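Local coordinates for uncharacterized protein SP1917 (Streptococcus pneumoniae, PDB 3C9P) that is of unknown function but belongs to the DUF2200 family of conserved bacterial proteins and folds as a small, mainly helical single chain, at residues A[33-38]-A[48-53]; A[38-43]-A[114-119]. All coordinates share one frame; numbering follows the deposited sequence.

Interaction 1: A[33-38]-A[48-53]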
loop_
_atom_site.group_PDB
_atom_site.type_symbol
_atom_site.label_atom_id
_atom_site.label_comp_id
_atom_site.label_asym_id
_atom_site.label_seq_id
_atom_site.Cartn_x
_atom_site.Cartn_y
_atom_site.Cartn_z
ATOM N N SER A 33 -6.548 -9.765 -0.505
ATOM C CA SER A 33 -5.918 -9.241 0.713
ATOM C C SER A 33 -5.218 -7.901 0.472
ATOM O O SER A 33 -5.217 -7.004 1.344
ATOM C CB SER A 33 -4.903 -10.238 1.273
ATOM O OG SER A 33 -5.491 -11.504 1.433
ATOM N N VAL A 34 -4.609 -7.774 -0.702
ATOM C CA VAL A 34 -3.952 -6.542 -1.128
ATOM C C VAL A 34 -4.967 -5.431 -1.288
ATOM O O VAL A 34 -4.741 -4.309 -0.781
ATOM C CB VAL A 34 -3.133 -6.711 -2.434
ATOM C CG1 VAL A 34 -2.480 -5.375 -2.855
ATOM C CG2 VAL A 34 -2.044 -7.755 -2.236
ATOM N N HIS A 35 -6.072 -5.717 -1.982
ATOM C CA HIS A 35 -7.133 -4.713 -2.142
ATOM C C HIS A 35 -7.615 -4.231 -0.765
ATOM O O HIS A 35 -7.850 -3.042 -0.575
ATOM C CB HIS A 35 -8.379 -5.246 -2.872
ATOM C CG HIS A 35 -8.101 -5.952 -4.165
ATOM N ND1 HIS A 35 -7.092 -5.581 -5.033
ATOM C CD2 HIS A 35 -8.738 -6.988 -4.750
ATOM C CE1 HIS A 35 -7.093 -6.396 -6.075
ATOM N NE2 HIS A 35 -8.087 -7.253 -5.930
ATOM N N GLN A 36 -7.816 -5.177 0.157
ATOM C CA GLN A 36 -8.331 -4.890 1.503
ATOM C C GLN A 36 -7.393 -3.955 2.289
ATOM O O GLN A 36 -7.838 -2.972 2.870
ATOM C CB GLN A 36 -8.633 -6.204 2.261
ATOM C CG GLN A 36 -9.924 -6.927 1.733
ATOM C CD GLN A 36 -10.080 -8.390 2.168
ATOM O OE1 GLN A 36 -9.165 -9.007 2.735
ATOM N NE2 GLN A 36 -11.252 -8.963 1.874
ATOM N N VAL A 37 -6.094 -4.252 2.311
ATOM C CA VAL A 37 -5.159 -3.365 3.061
ATOM C C VAL A 37 -4.960 -2.008 2.350
ATOM O O VAL A 37 -4.765 -0.990 3.007
ATOM C CB VAL A 37 -3.761 -4.020 3.425
ATOM C CG1 VAL A 37 -3.948 -5.370 4.217
ATOM C CG2 VAL A 37 -2.888 -4.225 2.170
ATOM N N THR A 38 -5.037 -1.989 1.019
ATOM C CA THR A 38 -4.917 -0.740 0.273
ATOM C C THR A 38 -6.134 0.151 0.592
ATOM O O THR A 38 -5.983 1.347 0.861
ATOM C CB THR A 38 -4.823 -0.995 -1.244
ATOM O OG1 THR A 38 -3.691 -1.841 -1.504
ATOM C CG2 THR A 38 -4.674 0.329 -2.016
ATOM N N ASP A 48 -13.192 1.099 -6.060
ATOM C CA ASP A 48 -12.405 2.248 -6.532
ATOM C C ASP A 48 -11.008 1.813 -6.966
ATOM O O ASP A 48 -10.511 2.193 -8.035
ATOM C CB ASP A 48 -12.256 3.284 -5.412
ATOM C CG ASP A 48 -13.556 4.002 -5.086
ATOM O OD1 ASP A 48 -14.444 4.047 -5.948
ATOM O OD2 ASP A 48 -13.654 4.546 -3.957
ATOM N N VAL A 49 -10.359 1.024 -6.124
ATOM C CA VAL A 49 -9.011 0.526 -6.443
ATOM C C VAL A 49 -9.032 -0.270 -7.763
ATOM O O VAL A 49 -8.221 -0.021 -8.675
ATOM C CB VAL A 49 -8.460 -0.337 -5.306
ATOM C CG1 VAL A 49 -7.085 -0.928 -5.680
ATOM C CG2 VAL A 49 -8.386 0.486 -3.967
ATOM N N LEU A 50 -10.000 -1.182 -7.888
ATOM C CA LEU A 50 -10.140 -1.993 -9.092
ATOM C C LEU A 50 -10.470 -1.163 -10.331
ATOM O O LEU A 50 -9.986 -1.460 -11.420
ATOM C CB LEU A 50 -11.199 -3.098 -8.873
ATOM C CG LEU A 50 -10.788 -4.146 -7.830
ATOM C CD1 LEU A 50 -11.831 -5.218 -7.750
ATOM C CD2 LEU A 50 -9.409 -4.761 -8.131
ATOM N N ALA A 51 -11.281 -0.116 -10.166
ATOM C CA ALA A 51 -11.619 0.763 -11.297
ATOM C C ALA A 51 -10.354 1.432 -11.858
ATOM O O ALA A 51 -10.221 1.601 -13.081
ATOM C CB ALA A 51 -12.682 1.812 -10.884
ATOM N N CYS A 52 -9.409 1.764 -10.968
ATOM C CA CYS A 52 -8.151 2.410 -11.365
ATOM C C CYS A 52 -7.259 1.541 -12.256
ATOM O O CYS A 52 -6.382 2.056 -12.950
ATOM C CB CYS A 52 -7.347 2.854 -10.143
ATOM S SG CYS A 52 -8.104 4.214 -9.210
ATOM N N LEU A 53 -7.471 0.227 -12.224
ATOM C CA LEU A 53 -6.752 -0.671 -13.114
ATOM C C LEU A 53 -7.091 -0.383 -14.575
ATOM O O LEU A 53 -6.302 -0.701 -15.466
ATOM C CB LEU A 53 -7.072 -2.139 -12.796
ATOM C CG LEU A 53 -6.592 -2.640 -11.434
ATOM C CD1 LEU A 53 -7.049 -4.078 -11.253
ATOM C CD2 LEU A 53 -5.056 -2.478 -11.332
#
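Segments 33-38 and 48-53, on helix 31-42 and helix 46-52, have their nearest CA atoms at His-35 and Val-49, 7.0 Å apart. Leu-50 sets its CD2 methyl over one face of the His-35 imidazole, 3.7 Å from the ring centroid and 24° off the ring normal, a CH-pi contact. The methyl is displaced toward the rim, so its closest ring atom is CE1 of His-35, 3.5 Å from Leu-50 CD2. A chi1 of -50° puts His-35 CG anti to the carbonyl carbon and sends the imidazole out toward helix 46-52. The two side chains cross at about a right angle. ND1 of the ring is hydrogen-bonded to the hydroxyl of Tyr-17, which probably limits rotation of the ring under the methyl.

One turn further along, Thr-38 CG2 meets Val-49 CG2 at 4.2 Å, a looser methyl-to-methyl contact. Thr-38 divides its two branches: the methyl faces the neighbouring helix, while OG1 turns back to Val-34 O at 2.8 Å, tilted 40° out of the carbonyl plane. That carbonyl also accepts the helical bond from Thr-38 N, and the buried hydroxyl is thereby satisfied within its own helix.

Leu-50 forms the exposed margin of an otherwise buried contact. Tyr-17 of helix 13-26 and Phe-62 of helix 59-64 both touch Thr-38 and Val-49, joining this helical pair to two further helices.

Interaction 2: A[38-43]-A[114-119]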
loop_
_atom_site.group_PDB
_atom_site.type_symbol
_atom_site.label_atom_id
_atom_site.label_comp_id
_atom_site.label_asym_id
_atom_site.label_seq_id
_atom_site.Cartn_x
_atom_site.Cartn_y
_atom_site.Cartn_z
ATOM N N THR A 38 -5.037 -1.989 1.019
ATOM C CA THR A 38 -4.917 -0.740 0.273
ATOM C C THR A 38 -6.134 0.151 0.592
ATOM O O THR A 38 -5.983 1.347 0.861
ATOM C CB THR A 38 -4.823 -0.995 -1.244
ATOM O OG1 THR A 38 -3.691 -1.841 -1.504
ATOM C CG2 THR A 38 -4.674 0.329 -2.016
ATOM N N SER A 39 -7.320 -0.431 0.518
ATOM C CA SER A 39 -8.567 0.261 0.879
ATOM C C SER A 39 -8.530 0.823 2.321
ATOM O O SER A 39 -8.875 1.976 2.567
ATOM C CB SER A 39 -9.733 -0.715 0.745
ATOM O OG SER A 39 -10.954 -0.086 1.138
ATOM N N TRP A 40 -8.093 -0.004 3.263
ATOM C CA TRP A 40 -7.959 0.417 4.658
ATOM C C TRP A 40 -7.049 1.638 4.802
ATOM O O TRP A 40 -7.419 2.633 5.423
ATOM C CB TRP A 40 -7.436 -0.753 5.501
ATOM C CG TRP A 40 -7.225 -0.379 6.936
ATOM C CD1 TRP A 40 -8.162 -0.267 7.914
ATOM C CD2 TRP A 40 -5.981 -0.067 7.535
ATOM N NE1 TRP A 40 -7.574 0.090 9.099
ATOM C CE2 TRP A 40 -6.227 0.208 8.891
ATOM C CE3 TRP A 40 -4.662 -0.043 7.060
ATOM C CZ2 TRP A 40 -5.218 0.547 9.775
ATOM C CZ3 TRP A 40 -3.653 0.313 7.941
ATOM C CH2 TRP A 40 -3.936 0.573 9.289
ATOM N N LEU A 41 -5.880 1.574 4.183
ATOM C CA LEU A 41 -4.892 2.646 4.279
ATOM C C LEU A 41 -5.361 3.966 3.694
ATOM O O LEU A 41 -5.203 5.029 4.320
ATOM C CB LEU A 41 -3.579 2.236 3.577
ATOM C CG LEU A 41 -2.539 3.340 3.460
ATOM C CD1 LEU A 41 -2.003 3.739 4.871
ATOM C CD2 LEU A 41 -1.387 2.886 2.569
ATOM N N THR A 42 -5.927 3.896 2.494
ATOM C CA THR A 42 -6.182 5.091 1.699
ATOM C C THR A 42 -7.607 5.641 1.818
ATOM O O THR A 42 -7.837 6.802 1.511
ATOM C CB THR A 42 -5.926 4.790 0.215
ATOM O OG1 THR A 42 -6.827 3.764 -0.178
ATOM C CG2 THR A 42 -4.467 4.318 -0.020
ATOM N N GLY A 43 -8.566 4.820 2.233
ATOM C CA GLY A 43 -9.970 5.234 2.234
ATOM C C GLY A 43 -10.703 4.968 0.916
ATOM O O GLY A 43 -11.914 5.130 0.846
ATOM N N GLN A 114 -5.491 -10.027 9.958
ATOM C CA GLN A 114 -4.334 -9.957 10.896
ATOM C C GLN A 114 -3.510 -8.667 10.764
ATOM O O GLN A 114 -3.023 -8.102 11.753
ATOM C CB GLN A 114 -3.422 -11.158 10.698
ATOM C CG GLN A 114 -4.029 -12.452 11.281
ATOM C CD GLN A 114 -3.248 -13.682 10.900
ATOM O OE1 GLN A 114 -2.748 -13.793 9.779
ATOM N NE2 GLN A 114 -3.132 -14.628 11.839
ATOM N N VAL A 115 -3.346 -8.206 9.529
ATOM C CA VAL A 115 -2.654 -6.953 9.278
ATOM C C VAL A 115 -3.392 -5.748 9.876
ATOM O O VAL A 115 -2.770 -4.920 10.559
ATOM C CB VAL A 115 -2.361 -6.776 7.770
ATOM C CG1 VAL A 115 -1.780 -5.395 7.495
ATOM C CG2 VAL A 115 -1.391 -7.845 7.336
ATOM N N LEU A 116 -4.694 -5.640 9.624
ATOM C CA LEU A 116 -5.500 -4.588 10.220
ATOM C C LEU A 116 -5.478 -4.690 11.744
ATOM O O LEU A 116 -5.355 -3.681 12.440
ATOM C CB LEU A 116 -6.954 -4.646 9.704
ATOM C CG LEU A 116 -7.339 -3.772 8.491
ATOM C CD1 LEU A 116 -6.443 -3.997 7.294
ATOM C CD2 LEU A 116 -8.855 -3.960 8.107
ATOM N N GLU A 117 -5.583 -5.917 12.265
ATOM C CA GLU A 117 -5.583 -6.110 13.716
ATOM C C GLU A 117 -4.281 -5.626 14.344
ATOM O O GLU A 117 -4.283 -5.119 15.456
ATOM C CB GLU A 117 -5.879 -7.560 14.079
ATOM C CG GLU A 117 -7.372 -7.871 13.964
ATOM C CD GLU A 117 -7.722 -9.282 14.360
ATOM O OE1 GLU A 117 -6.899 -9.925 15.045
ATOM O OE2 GLU A 117 -8.824 -9.745 13.987
ATOM N N LYS A 118 -3.185 -5.743 13.602
ATOM C CA LYS A 118 -1.872 -5.265 14.031
ATOM C C LYS A 118 -1.853 -3.755 14.261
ATOM O O LYS A 118 -1.198 -3.270 15.186
ATOM C CB LYS A 118 -0.824 -5.641 12.983
ATOM C CG LYS A 118 0.617 -5.455 13.384
ATOM C CD LYS A 118 1.552 -6.072 12.306
ATOM C CE LYS A 118 1.801 -7.579 12.519
ATOM N NZ LYS A 118 2.536 -7.832 13.823
ATOM N N TYR A 119 -2.556 -3.009 13.414
ATOM C CA TYR A 119 -2.391 -1.563 13.403
ATOM C C TYR A 119 -3.589 -0.824 13.963
ATOM O O TYR A 119 -3.482 0.350 14.292
ATOM C CB TYR A 119 -2.022 -1.063 12.003
ATOM C CG TYR A 119 -0.644 -1.545 11.554
ATOM C CD1 TYR A 119 0.512 -1.060 12.161
ATOM C CD2 TYR A 119 -0.511 -2.525 10.542
ATOM C CE1 TYR A 119 1.790 -1.524 11.773
ATOM C CE2 TYR A 119 0.770 -2.991 10.138
ATOM C CZ TYR A 119 1.904 -2.465 10.736
ATOM O OH TYR A 119 3.161 -2.912 10.359
#
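Apolar packing on the Trp-40 indole carries the contact between the C-terminal part of helix 31-42 and helix 112-119. Leu-116 sits over one face of the indole: its CG lies 3.7 Å from the centroid of the five-membered ring and 14° off the ring normal, a CH-pi contact. CG and both methyls of Leu-116 lie flat over the ring at nearly equal height, with CB behind them, so the C-H of CG points at the indole. Leu-116 CG is 3.6 Å from Trp-40 CD1; Leu-116 CD1 lies toward Trp-40 CG and CB, 3.7 Å from CG, and Leu-116 CD2 beyond Trp-40 CD1, at 3.8 Å. The two side chains run past each other in opposite directions. Leu-116 chi1 is -94°, well away from the staggered -60°, a turn that goes with its end coming nearer to segment 38-43 than its CB direction would suggest.

At the six-membered end of the indole, Trp-40 CH2 meets Tyr-119 CB at 3.7 Å. Tyr-119 offers its CB here, and its ring leads away from segment 38-43.

Two polar bonds flank this apolar patch: Trp-40 NE1 to Glu-120 OE2, just beyond segment 114-119, and Tyr-119 OH to Trp-105 NE1 of helix 91-107. Within helix 31-42, away from the interface, Thr-42 OG1 reaches Thr-38 O at 2.8 Å, and Thr-42 N bonds to the same oxygen from the opposite face of the carbonyl plane. Gly-43, the first residue after the helix, leaves helical geometry with a positive phi of 88°.

The two segments share no hydrogen bond, so their direct attachment is by dispersion and CH-pi packing, while the indole N-H supplies a polar tie to the chain just after Tyr-119 and probably helps to fix the ring's orientation.

Overall arrangement
Interactions 1 and 2 both use helix 31-42, with their centres about 12 Å apart, and Thr-38 belongs to both segments on it. Its methyl serves interaction 1, while its side chain does not touch segment 114-119. The two contacts also touch directly: Val-37 CG1 lies 3.9 Å from Val-115 CG1 and 4.2 Å from Leu-116 CD1. Helix 31-42 thus packs against helix 46-52, next along the chain, through His-35 and Thr-38, and against the distant helix 112-119 through Trp-40. Helix 91-107 touches both contacts, with Leu-99 against Thr-38 and Leu-102 against Val-37, Val-115 and Tyr-119. No active site or ligand is known to which they could be related.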